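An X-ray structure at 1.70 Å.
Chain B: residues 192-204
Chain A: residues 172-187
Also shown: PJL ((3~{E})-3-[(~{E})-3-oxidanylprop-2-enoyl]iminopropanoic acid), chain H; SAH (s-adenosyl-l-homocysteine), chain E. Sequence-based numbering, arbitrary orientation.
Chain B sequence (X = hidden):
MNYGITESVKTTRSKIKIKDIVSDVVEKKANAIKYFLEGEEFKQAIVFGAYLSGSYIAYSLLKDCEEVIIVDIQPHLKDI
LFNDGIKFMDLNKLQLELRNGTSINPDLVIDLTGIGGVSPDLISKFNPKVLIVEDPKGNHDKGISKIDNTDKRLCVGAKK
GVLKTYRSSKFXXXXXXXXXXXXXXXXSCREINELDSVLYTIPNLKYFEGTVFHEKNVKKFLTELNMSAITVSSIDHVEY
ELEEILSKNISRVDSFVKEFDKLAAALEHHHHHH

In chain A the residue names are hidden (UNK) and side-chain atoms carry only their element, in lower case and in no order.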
ATOM      1  N   ILE B 192       6.847   7.169   6.398  1.00 18.94           N
ATOM      2  CA  ILE B 192       7.452   8.478   6.619  1.00 18.33           C
ATOM      3  C   ILE B 192       6.881   9.497   5.646  1.00 18.55           C
ATOM      4  O   ILE B 192       6.635  10.658   6.006  1.00 18.97           O
ATOM      5  CB  ILE B 192       8.983   8.367   6.499  1.00 18.70           C
ATOM      6  CG1 ILE B 192       9.548   7.631   7.709  1.00 19.87           C
ATOM      7  CG2 ILE B 192       9.636   9.736   6.344  1.00 23.35           C
ATOM      8  CD1 ILE B 192      10.907   7.006   7.452  1.00 19.70           C
ATOM      9  N   ASN B 193       6.674   9.093   4.396  1.00 19.59           N
ATOM     10  CA  ASN B 193       6.175  10.044   3.416  1.00 18.23           C
ATOM     11  C   ASN B 193       4.818  10.608   3.816  1.00 19.03           C
ATOM     12  O   ASN B 193       4.479  11.724   3.418  1.00 19.04           O
ATOM     13  CB  ASN B 193       6.090   9.409   2.029  1.00 18.52           C
ATOM     14  CG  ASN B 193       6.215  10.439   0.941  1.00 17.37           C
ATOM     15  OD1 ASN B 193       7.256  11.079   0.815  1.00 18.60           O
ATOM     16  ND2 ASN B 193       5.157  10.624   0.153  1.00 17.73           N
ATOM     17  N   GLU B 194       4.028   9.849   4.578  1.00 19.69           N
ATOM     18  CA  GLU B 194       2.701  10.290   4.991  1.00 20.75           C
ATOM     19  C   GLU B 194       2.716  11.204   6.206  1.00 20.10           C
ATOM     20  O   GLU B 194       1.663  11.752   6.558  1.00 19.75           O
ATOM     21  CB  GLU B 194       1.817   9.070   5.254  1.00 21.30           C
ATOM     22  CG  GLU B 194       1.537   8.291   3.967  1.00 24.48           C
ATOM     23  CD  GLU B 194       0.575   7.136   4.145  1.00 32.44           C
ATOM     24  OE1 GLU B 194       0.292   6.756   5.294  1.00 35.37           O
ATOM     25  OE2 GLU B 194       0.089   6.621   3.116  1.00 29.95           O
ATOM     26  N   LEU B 195       3.871  11.404   6.837  1.00 21.10           N
ATOM     27  CA  LEU B 195       3.967  12.373   7.910  1.00 21.75           C
ATOM     28  C   LEU B 195       3.641  13.763   7.387  1.00 21.37           C
ATOM     29  O   LEU B 195       4.019  14.134   6.273  1.00 19.89           O
ATOM     30  CB  LEU B 195       5.367  12.368   8.513  1.00 21.20           C
ATOM     31  CG  LEU B 195       5.805  11.113   9.252  1.00 22.17           C
ATOM     32  CD1 LEU B 195       7.308  11.196   9.553  1.00 22.35           C
ATOM     33  CD2 LEU B 195       4.995  10.918  10.521  1.00 24.88           C
ATOM     34  N   ASP B 196       2.947  14.542   8.204  1.00 22.47           N
ATOM     35  CA  ASP B 196       2.613  15.900   7.805  1.00 23.50           C
ATOM     36  C   ASP B 196       3.870  16.671   7.437  1.00 21.22           C
ATOM     37  O   ASP B 196       4.884  16.613   8.147  1.00 22.68           O
ATOM     38  CB  ASP B 196       1.882  16.624   8.932  1.00 23.21           C
ATOM     39  CG  ASP B 196       1.471  18.041   8.542  1.00 29.68           C
ATOM     40  OD1 ASP B 196       0.808  18.205   7.488  1.00 29.86           O
ATOM     41  OD2 ASP B 196       1.809  18.988   9.285  1.00 32.91           O
ATOM     42  N   SER B 197       3.798  17.387   6.321  1.00 19.74           N
ATOM     43  CA  SER B 197       4.793  18.332   5.818  1.00 18.01           C
ATOM     44  C   SER B 197       5.927  17.674   5.035  1.00 17.19           C
ATOM     45  O   SER B 197       6.765  18.407   4.488  1.00 18.25           O
ATOM     46  CB  SER B 197       5.410  19.183   6.941  1.00 22.51           C
ATOM     47  OG  SER B 197       6.518  18.537   7.557  1.00 23.27           O
ATOM     48  N   VAL B 198       5.985  16.345   4.942  1.00 19.12           N
ATOM     49  CA  VAL B 198       7.020  15.694   4.141  1.00 17.21           C
ATOM     50  C   VAL B 198       6.727  15.928   2.665  1.00 16.88           C
ATOM     51  O   VAL B 198       5.590  15.745   2.204  1.00 18.27           O
ATOM     52  CB  VAL B 198       7.104  14.193   4.475  1.00 16.73           C
ATOM     53  CG1 VAL B 198       8.003  13.479   3.502  1.00 16.35           C
ATOM     54  CG2 VAL B 198       7.592  13.975   5.919  1.00 18.35           C
ATOM     55  N   LEU B 199       7.748  16.369   1.917  1.00 17.26           N
ATOM     56  CA  LEU B 199       7.651  16.508   0.463  1.00 18.08           C
ATOM     57  C   LEU B 199       7.983  15.205  -0.261  1.00 17.89           C
ATOM     58  O   LEU B 199       7.241  14.766  -1.150  1.00 18.08           O
ATOM     59  CB  LEU B 199       8.590  17.604  -0.039  1.00 17.87           C
ATOM     60  CG  LEU B 199       8.309  19.072   0.274  1.00 22.56           C
ATOM     61  CD1 LEU B 199       8.447  19.361   1.749  1.00 25.84           C
ATOM     62  CD2 LEU B 199       9.245  19.954  -0.528  1.00 23.61           C
ATOM     63  N   TYR B 200       9.120  14.603   0.064  1.00 17.64           N
ATOM     64  CA  TYR B 200       9.473  13.308  -0.500  1.00 16.96           C
ATOM     65  C   TYR B 200      10.463  12.636   0.442  1.00 16.28           C
ATOM     66  O   TYR B 200      11.042  13.275   1.330  1.00 17.01           O
ATOM     67  CB  TYR B 200      10.030  13.423  -1.923  1.00 16.12           C
ATOM     68  CG  TYR B 200      11.356  14.160  -2.062  1.00 16.81           C
ATOM     69  CD1 TYR B 200      12.562  13.515  -1.806  1.00 19.44           C
ATOM     70  CD2 TYR B 200      11.400  15.481  -2.478  1.00 15.99           C
ATOM     71  CE1 TYR B 200      13.771  14.172  -1.942  1.00 20.49           C
ATOM     72  CE2 TYR B 200      12.604  16.151  -2.614  1.00 16.73           C
ATOM     73  CZ  TYR B 200      13.785  15.490  -2.352  1.00 20.16           C
ATOM     74  OH  TYR B 200      14.982  16.137  -2.494  1.00 20.22           O
ATOM     75  N   THR B 201      10.613  11.324   0.260  1.00 15.81           N
ATOM     76  CA  THR B 201      11.353  10.471   1.180  1.00 17.19           C
ATOM     77  C   THR B 201      12.287   9.574   0.382  1.00 18.68           C
ATOM     78  O   THR B 201      11.825   8.782  -0.444  1.00 19.76           O
ATOM     79  CB  THR B 201      10.389   9.624   2.010  1.00 19.13           C
ATOM     80  OG1 THR B 201       9.417  10.480   2.627  1.00 18.82           O
ATOM     81  CG2 THR B 201      11.136   8.890   3.102  1.00 20.28           C
ATOM     82  N   ILE B 202      13.585   9.663   0.653  1.00 15.33           N
ATOM     83  CA  ILE B 202      14.602   8.961  -0.131  1.00 17.27           C
ATOM     84  C   ILE B 202      15.060   7.729   0.641  1.00 20.71           C
ATOM     85  O   ILE B 202      15.607   7.875   1.748  1.00 19.16           O
ATOM     86  CB  ILE B 202      15.811   9.853  -0.451  1.00 18.62           C
ATOM     87  CG1 ILE B 202      15.410  11.042  -1.333  1.00 22.97           C
ATOM     88  CG2 ILE B 202      16.954   9.015  -1.058  1.00 17.62           C
ATOM     89  CD1 ILE B 202      14.996  10.672  -2.759  1.00 23.18           C
ATOM     90  N   PRO B 203      14.915   6.523   0.084  1.00 17.44           N
ATOM     91  CA  PRO B 203      15.659   5.366   0.595  1.00 16.25           C
ATOM     92  C   PRO B 203      17.068   5.405   0.019  1.00 18.26           C
ATOM     93  O   PRO B 203      17.243   5.461  -1.198  1.00 19.77           O
ATOM     94  CB  PRO B 203      14.861   4.173   0.065  1.00 18.77           C
ATOM     95  CG  PRO B 203      14.273   4.667  -1.210  1.00 20.48           C
ATOM     96  CD  PRO B 203      14.139   6.180  -1.119  1.00 17.22           C
ATOM     97  N   ASN B 204      18.079   5.415   0.891  1.00 18.48           N
ATOM     98  CA  ASN B 204      19.461   5.528   0.428  1.00 17.64           C
ATOM     99  C   ASN B 204      19.973   4.140   0.049  1.00 20.08           C
ATOM    100  O   ASN B 204      20.867   3.557   0.669  1.00 22.34           O
ATOM    101  CB  ASN B 204      20.308   6.209   1.489  1.00 20.66           C
ATOM    102  CG  ASN B 204      19.988   7.686   1.589  1.00 22.79           C
ATOM    103  OD1 ASN B 204      19.972   8.392   0.579  1.00 24.04           O
ATOM    104  ND2 ASN B 204      19.693   8.153   2.789  1.00 20.79           N
TER
ATOM    105  N   UNK A 172       1.075  12.008  -4.400  1.00 15.52           N
ATOM    106  CA  UNK A 172       2.360  12.683  -4.325  1.00 15.35           C
ATOM    107  C   UNK A 172       2.187  13.982  -3.559  1.00 17.53           C
ATOM    108  O   UNK A 172       1.169  14.661  -3.705  1.00 17.56           O
ATOM    109  c   UNK A 172       2.940  12.971  -5.719  1.00 16.99           C
ATOM    110  o   UNK A 172       3.526  11.795  -6.276  1.00 19.31           O
ATOM    111  N   UNK A 173       3.191  14.322  -2.744  1.00 17.78           N
ATOM    112  CA  UNK A 173       3.071  15.476  -1.854  1.00 17.21           C
ATOM    113  C   UNK A 173       3.274  16.796  -2.583  1.00 16.11           C
ATOM    114  O   UNK A 173       2.766  17.831  -2.133  1.00 16.47           O
ATOM    115  c   UNK A 173       4.078  15.353  -0.710  1.00 19.52           C
ATOM    116  n   UNK A 173       3.443  14.372   3.429  1.00 17.04           N
ATOM    117  c   UNK A 173       3.724  14.308   0.322  1.00 18.64           C
ATOM    118  c   UNK A 173       2.574  14.771   1.183  1.00 18.16           C
ATOM    119  c   UNK A 173       2.441  13.921   2.431  1.00 19.72           C
ATOM    120  N   UNK A 174       4.032  16.798  -3.672  1.00 16.51           N
ATOM    121  CA  UNK A 174       4.268  18.011  -4.433  1.00 17.21           C
ATOM    122  C   UNK A 174       4.225  17.661  -5.911  1.00 17.04           C
ATOM    123  O   UNK A 174       4.202  16.490  -6.303  1.00 16.79           O
ATOM    124  c   UNK A 174       5.969  18.652  -2.634  1.00 20.63           C
ATOM    125  c   UNK A 174       5.608  18.714  -4.118  1.00 18.36           C
ATOM    126  o   UNK A 174       6.665  18.146  -4.901  1.00 18.02           O
ATOM    127  N   UNK A 175       4.235  18.715  -6.713  1.00 16.26           N
ATOM    128  CA  UNK A 175       4.340  18.655  -8.162  1.00 16.22           C
ATOM    129  C   UNK A 175       5.773  18.776  -8.642  1.00 17.53           C
ATOM    130  O   UNK A 175       5.998  18.878  -9.857  1.00 18.56           O
ATOM    131  c   UNK A 175       3.532  19.798  -8.764  1.00 15.33           C
ATOM    132  o   UNK A 175       4.036  21.013  -8.241  1.00 18.92           O
ATOM    133  N   UNK A 176       6.728  18.854  -7.718  1.00 16.72           N
ATOM    134  CA  UNK A 176       8.114  19.029  -8.116  1.00 18.58           C
ATOM    135  C   UNK A 176       8.596  17.847  -8.936  1.00 15.68           C
ATOM    136  O   UNK A 176       8.226  16.697  -8.689  1.00 15.32           O
ATOM    137  N   UNK A 177       9.438  18.137  -9.928  1.00 15.12           N
ATOM    138  CA  UNK A 177       9.974  17.074 -10.776  1.00 16.01           C
ATOM    139  C   UNK A 177      10.644  15.987  -9.942  1.00 17.19           C
ATOM    140  O   UNK A 177      10.389  14.799 -10.146  1.00 17.13           O
ATOM    141  c   UNK A 177      10.937  17.673 -11.795  1.00 18.62           C
ATOM    142  c   UNK A 177      11.456  16.627 -12.768  1.00 19.48           C
ATOM    143  o   UNK A 177      10.245  18.690 -12.538  1.00 20.47           O
ATOM    144  N   UNK A 178      11.498  16.380  -8.987  1.00 17.28           N
ATOM    145  CA  UNK A 178      12.179  15.406  -8.138  1.00 18.42           C
ATOM    146  C   UNK A 178      11.185  14.545  -7.361  1.00 16.61           C
ATOM    147  O   UNK A 178      11.322  13.319  -7.317  1.00 15.61           O
ATOM    148  s   UNK A 178      14.893  13.937  -7.033  1.00 19.31           S
ATOM    149  c   UNK A 178      13.901  15.195  -6.229  1.00 18.02           C
ATOM    150  c   UNK A 178      13.120  16.125  -7.171  1.00 18.79           C
ATOM    151  c   UNK A 178      15.912  14.935  -8.117  1.00 21.96           C
ATOM    152  N   UNK A 179      10.209  15.177  -6.696  1.00 16.93           N
ATOM    153  CA  UNK A 179       9.202  14.426  -5.940  1.00 15.90           C
ATOM    154  C   UNK A 179       8.515  13.390  -6.823  1.00 15.38           C
ATOM    155  O   UNK A 179       8.341  12.226  -6.430  1.00 15.71           O
ATOM    156  c   UNK A 179       8.145  15.374  -5.355  1.00 16.91           C
ATOM    157  o   UNK A 179       8.736  16.277  -4.420  1.00 18.86           O
ATOM    158  c   UNK A 179       7.020  14.606  -4.656  1.00 16.81           C
ATOM    159  N   UNK A 180       8.094  13.814  -8.009  1.00 14.89           N
ATOM    160  CA  UNK A 180       7.378  12.919  -8.906  1.00 13.97           C
ATOM    161  C   UNK A 180       8.261  11.760  -9.349  1.00 13.66           C
ATOM    162  O   UNK A 180       7.800  10.615  -9.413  1.00 14.99           O
ATOM    163  c   UNK A 180       4.495  14.039  -9.371  1.00 19.76           C
ATOM    164  c   UNK A 180       6.860  13.695 -10.110  1.00 15.44           C
ATOM    165  c   UNK A 180       5.570  15.653 -10.970  1.00 20.57           C
ATOM    166  c   UNK A 180       5.785  14.729  -9.783  1.00 18.21           C
ATOM    167  N   UNK A 181       9.531  12.037  -9.654  1.00 14.99           N
ATOM    168  CA  UNK A 181      10.459  10.981 -10.060  1.00 14.48           C
ATOM    169  C   UNK A 181      10.629   9.967  -8.933  1.00 14.27           C
ATOM    170  O   UNK A 181      10.559   8.749  -9.148  1.00 14.24           O
ATOM    171  c   UNK A 181      12.891  10.536 -10.633  1.00 20.23           C
ATOM    172  c   UNK A 181      11.804  11.597 -10.484  1.00 18.17           C
ATOM    173  c   UNK A 181      11.638  12.392 -11.776  1.00 21.63           C
ATOM    174  N   UNK A 182      10.847  10.455  -7.713  1.00 15.62           N
ATOM    175  CA  UNK A 182      10.986   9.580  -6.551  1.00 16.75           C
ATOM    176  C   UNK A 182       9.747   8.707  -6.397  1.00 17.20           C
ATOM    177  O   UNK A 182       9.835   7.490  -6.220  1.00 16.29           O
ATOM    178  c   UNK A 182      12.610  11.077  -5.367  1.00 17.37           C
ATOM    179  c   UNK A 182      11.111   9.582  -4.020  1.00 18.32           C
ATOM    180  c   UNK A 182      11.238  10.427  -5.287  1.00 16.25           C
ATOM    181  N   UNK A 183       8.573   9.318  -6.462  1.00 15.11           N
ATOM    182  CA  UNK A 183       7.348   8.569  -6.217  1.00 15.50           C
ATOM    183  C   UNK A 183       7.066   7.570  -7.339  1.00 14.74           C
ATOM    184  O   UNK A 183       6.561   6.473  -7.086  1.00 15.32           O
ATOM    185  c   UNK A 183       6.190   9.541  -6.036  1.00 16.80           C
ATOM    186  o   UNK A 183       5.488  11.264  -4.587  1.00 17.89           O
ATOM    187  o   UNK A 183       7.063   9.932  -3.837  1.00 21.05           O
ATOM    188  c   UNK A 183       6.260  10.294  -4.730  1.00 19.91           C
ATOM    189  N   UNK A 184       7.362   7.943  -8.586  1.00 14.91           N
ATOM    190  CA  UNK A 184       7.263   7.008  -9.701  1.00 17.13           C
ATOM    191  C   UNK A 184       8.118   5.782  -9.425  1.00 16.12           C
ATOM    192  O   UNK A 184       7.681   4.636  -9.598  1.00 17.15           O
ATOM    193  c   UNK A 184       7.681   7.699 -11.013  1.00 17.54           C
ATOM    194  c   UNK A 184       6.597   8.675 -11.461  1.00 16.28           C
ATOM    195  c   UNK A 184       7.960   6.675 -12.126  1.00 18.33           C
ATOM    196  c   UNK A 184       7.078   9.684 -12.494  1.00 18.34           C
ATOM    197  N   UNK A 185       9.356   6.008  -8.998  1.00 16.37           N
ATOM    198  CA  UNK A 185      10.254   4.889  -8.763  1.00 15.60           C
ATOM    199  C   UNK A 185       9.777   4.053  -7.576  1.00 15.40           C
ATOM    200  O   UNK A 185       9.774   2.816  -7.640  1.00 16.31           O
ATOM    201  c   UNK A 185      13.534   6.687  -9.881  1.00 19.80           C
ATOM    202  c   UNK A 185      11.698   5.407  -8.589  1.00 16.68           C
ATOM    203  c   UNK A 185      12.206   5.941  -9.935  1.00 19.36           C
ATOM    204  c   UNK A 185      12.602   4.295  -8.079  1.00 17.74           C
ATOM    205  N   UNK A 186       9.355   4.705  -6.483  1.00 16.16           N
ATOM    206  CA  UNK A 186       8.915   3.969  -5.299  1.00 18.30           C
ATOM    207  C   UNK A 186       7.675   3.130  -5.588  1.00 19.52           C
ATOM    208  O   UNK A 186       7.605   1.953  -5.204  1.00 18.33           O
ATOM    209  c   UNK A 186      10.236   4.115  -1.364  1.00 23.69           C
ATOM    210  c   UNK A 186       8.648   4.945  -4.156  1.00 19.05           C
ATOM    211  s   UNK A 186      11.092   4.490  -2.886  1.00 21.30           S
ATOM    212  c   UNK A 186       9.889   5.622  -3.621  1.00 20.31           C
ATOM    213  N   UNK A 187       6.676   3.714  -6.263  1.00 18.25           N
ATOM    214  CA  UNK A 187       5.482   2.947  -6.590  1.00 19.13           C
ATOM    215  C   UNK A 187       5.826   1.804  -7.544  1.00 19.25           C
ATOM    216  O   UNK A 187       5.285   0.702  -7.427  1.00 19.27           O
ATOM    217  o   UNK A 187       2.874   5.567  -6.504  1.00 21.74           O
ATOM    218  c   UNK A 187       4.409   3.859  -7.196  1.00 21.74           C
ATOM    219  o   UNK A 187       3.759   4.317  -4.945  1.00 26.83           O
ATOM    220  c   UNK A 187       3.631   4.640  -6.139  1.00 25.07           C
TER
HETATM  221  O14 PJL H 304      11.863  19.598  -5.872  1.00 26.81           O
HETATM  222  C12 PJL H 304      10.906  18.970  -5.323  1.00 30.36           C
HETATM  223  O13 PJL H 304      10.290  18.026  -5.856  1.00 20.55           O
HETATM  224  C10 PJL H 304      10.406  19.310  -3.935  1.00 38.17           C
HETATM  225  C4  PJL H 304      10.453  20.783  -3.629  1.00 44.17           C
HETATM  226  N5  PJL H 304      11.503  21.338  -3.208  1.00 42.81           N
HETATM  227  C6  PJL H 304      11.581  22.649  -2.904  1.00 44.19           C
HETATM  228  O8  PJL H 304      12.368  23.053  -2.061  1.00 38.58           O
HETATM  229  C7  PJL H 304      10.712  23.653  -3.565  1.00 44.05           C
HETATM  230  C2  PJL H 304       9.800  23.299  -4.466  1.00 38.58           C
HETATM  231  O1  PJL H 304       9.005  24.154  -5.066  1.00 29.26           O
HETATM  232  N   SAH E 301       9.170  23.241  -9.211  1.00 71.85           N
HETATM  233  CA  SAH E 301      10.529  22.871  -9.709  1.00 46.63           C
HETATM  234  CB  SAH E 301      11.509  22.835  -8.539  1.00 32.27           C
HETATM  235  CG  SAH E 301      11.936  24.240  -8.120  1.00 24.54           C
HETATM  236  SD  SAH E 301      13.183  24.208  -6.857  1.00 20.90           S
HETATM  237  C   SAH E 301      10.532  21.526 -10.377  1.00 32.69           C
HETATM  238  O   SAH E 301      11.618  21.078 -10.822  1.00 20.96           O
HETATM  239  OXT SAH E 301       9.458  20.913 -10.445  1.00 40.22           O
HETATM  240  C5' SAH E 301      13.529  25.931  -6.659  1.00 19.35           C
HETATM  241  C4' SAH E 301      14.444  26.490  -7.743  1.00 19.11           C
HETATM  242  O4' SAH E 301      14.273  27.912  -7.790  1.00 21.19           O
HETATM  243  C3' SAH E 301      15.906  26.262  -7.412  1.00 16.70           C
HETATM  244  O3' SAH E 301      16.702  26.183  -8.605  1.00 21.24           O
HETATM  245  C2' SAH E 301      16.228  27.491  -6.596  1.00 18.34           C
HETATM  246  O2' SAH E 301      17.623  27.800  -6.516  1.00 20.73           O
HETATM  247  C1' SAH E 301      15.466  28.562  -7.341  1.00 19.13           C
HETATM  248  N9  SAH E 301      15.047  29.696  -6.502  1.00 19.73           N
HETATM  249  C8  SAH E 301      14.585  29.640  -5.233  1.00 20.04           C
HETATM  250  N7  SAH E 301      14.266  30.890  -4.810  1.00 23.17           N
HETATM  251  C5  SAH E 301      14.509  31.734  -5.831  1.00 22.06           C
HETATM  252  C6  SAH E 301      14.381  33.186  -6.063  1.00 25.84           C
HETATM  253  N6  SAH E 301      13.919  33.992  -5.080  1.00 29.56           N
HETATM  254  N1  SAH E 301      14.744  33.662  -7.269  1.00 25.34           N
HETATM  255  C2  SAH E 301      15.196  32.871  -8.254  1.00 29.62           C
HETATM  256  N3  SAH E 301      15.344  31.543  -8.118  1.00 26.19           N
HETATM  257  C4  SAH E 301      15.018  30.943  -6.946  1.00 20.65           C
HETATM  258  O   HOH W   1       5.476  12.652  -2.154  1.00 17.55           O
HETATM  259  O   HOH W   2       8.430  10.283  -1.594  1.00 17.64           O

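Position 172 carries one carbon and one oxygen, making no contact with the chain B stretch: Ser A172. At 173 four carbons run in a row to a nitrogen that lies 2.8 Å from Asn B193 O, 2.9 Å from Leu B195 O and 2.8 Å from Val B198 O. This is Lys A173, whose NZ donates to all three.

Position 174 has one carbon bearing an oxygen and a carbon, the latter 3.8 Å from Leu B199 CG: Thr A174. Position 175, one carbon and one oxygen, is Ser A175, out of reach of the strand. At 176 there are no side-chain atoms, hence Gly A176; an ideal CB here would lie 2.0 Å from PJL O13, a clash. Its N donates to Thr A174 OG1 (2.9 Å), and it occupies the N-cap position, right before the helix.

Position 177 repeats the carbon with one oxygen and one carbon: Thr A177, whose N donates to SAH OXT at 2.8 Å. Position 178 is unbranched, two carbons, sulfur, carbon, with its second carbon 3.9 Å from Tyr B200 CZ: Met A178. CG sits 4.2 Å from the ring centroid, 27° off the normal, a CH-pi contact over one face.

Position 179, again a carbon bearing oxygen and carbon, places the oxygen 3.4 Å from Tyr B200 CD2: Thr A179. Its OG1 accepts from Thr A174 OG1 (2.8 Å) and donates to PJL O13 (2.7 Å). Position 180, four carbons forked at the second, is Leu A180, pointing away. Position 181, a three-carbon fork out of reach, is Val A181; at 182 a like fork puts one carbon 3.6 Å from Ile B202 CD1: Val A182.

Position 183 has two carbons, the second with two oxygens, one 2.6 Å from Ser A172 OG: Asp A183. Positions 184 and 185, four carbons forked at the first with one longer arm, are Ile A184 and Ile A185, both out of reach of the chain B stretch. At 186 two carbons, a sulfur and a carbon run unbranched, the sulfur 3.6 Å from Pro B203 CG: Met A186. Position 187, two carbons with two oxygens on the second, is out of reach of the chain B stretch: Asp A187.

The contact joins a polar anchor to an apolar seam. The turn from Leu B195 to Val B198 helps gather carbonyls around the lysine; one water links Lys A173 N, Asp A183 OD2, Asn B193 ND2 and Leu B199 O. Beyond it, strand and helix cross at 48°, packing Tyr B200, Ile B202 and Pro B203 against Met A178, Val A182 and Met A186.

Chain A 172-187: SKTSGTMTLVVDIIMD
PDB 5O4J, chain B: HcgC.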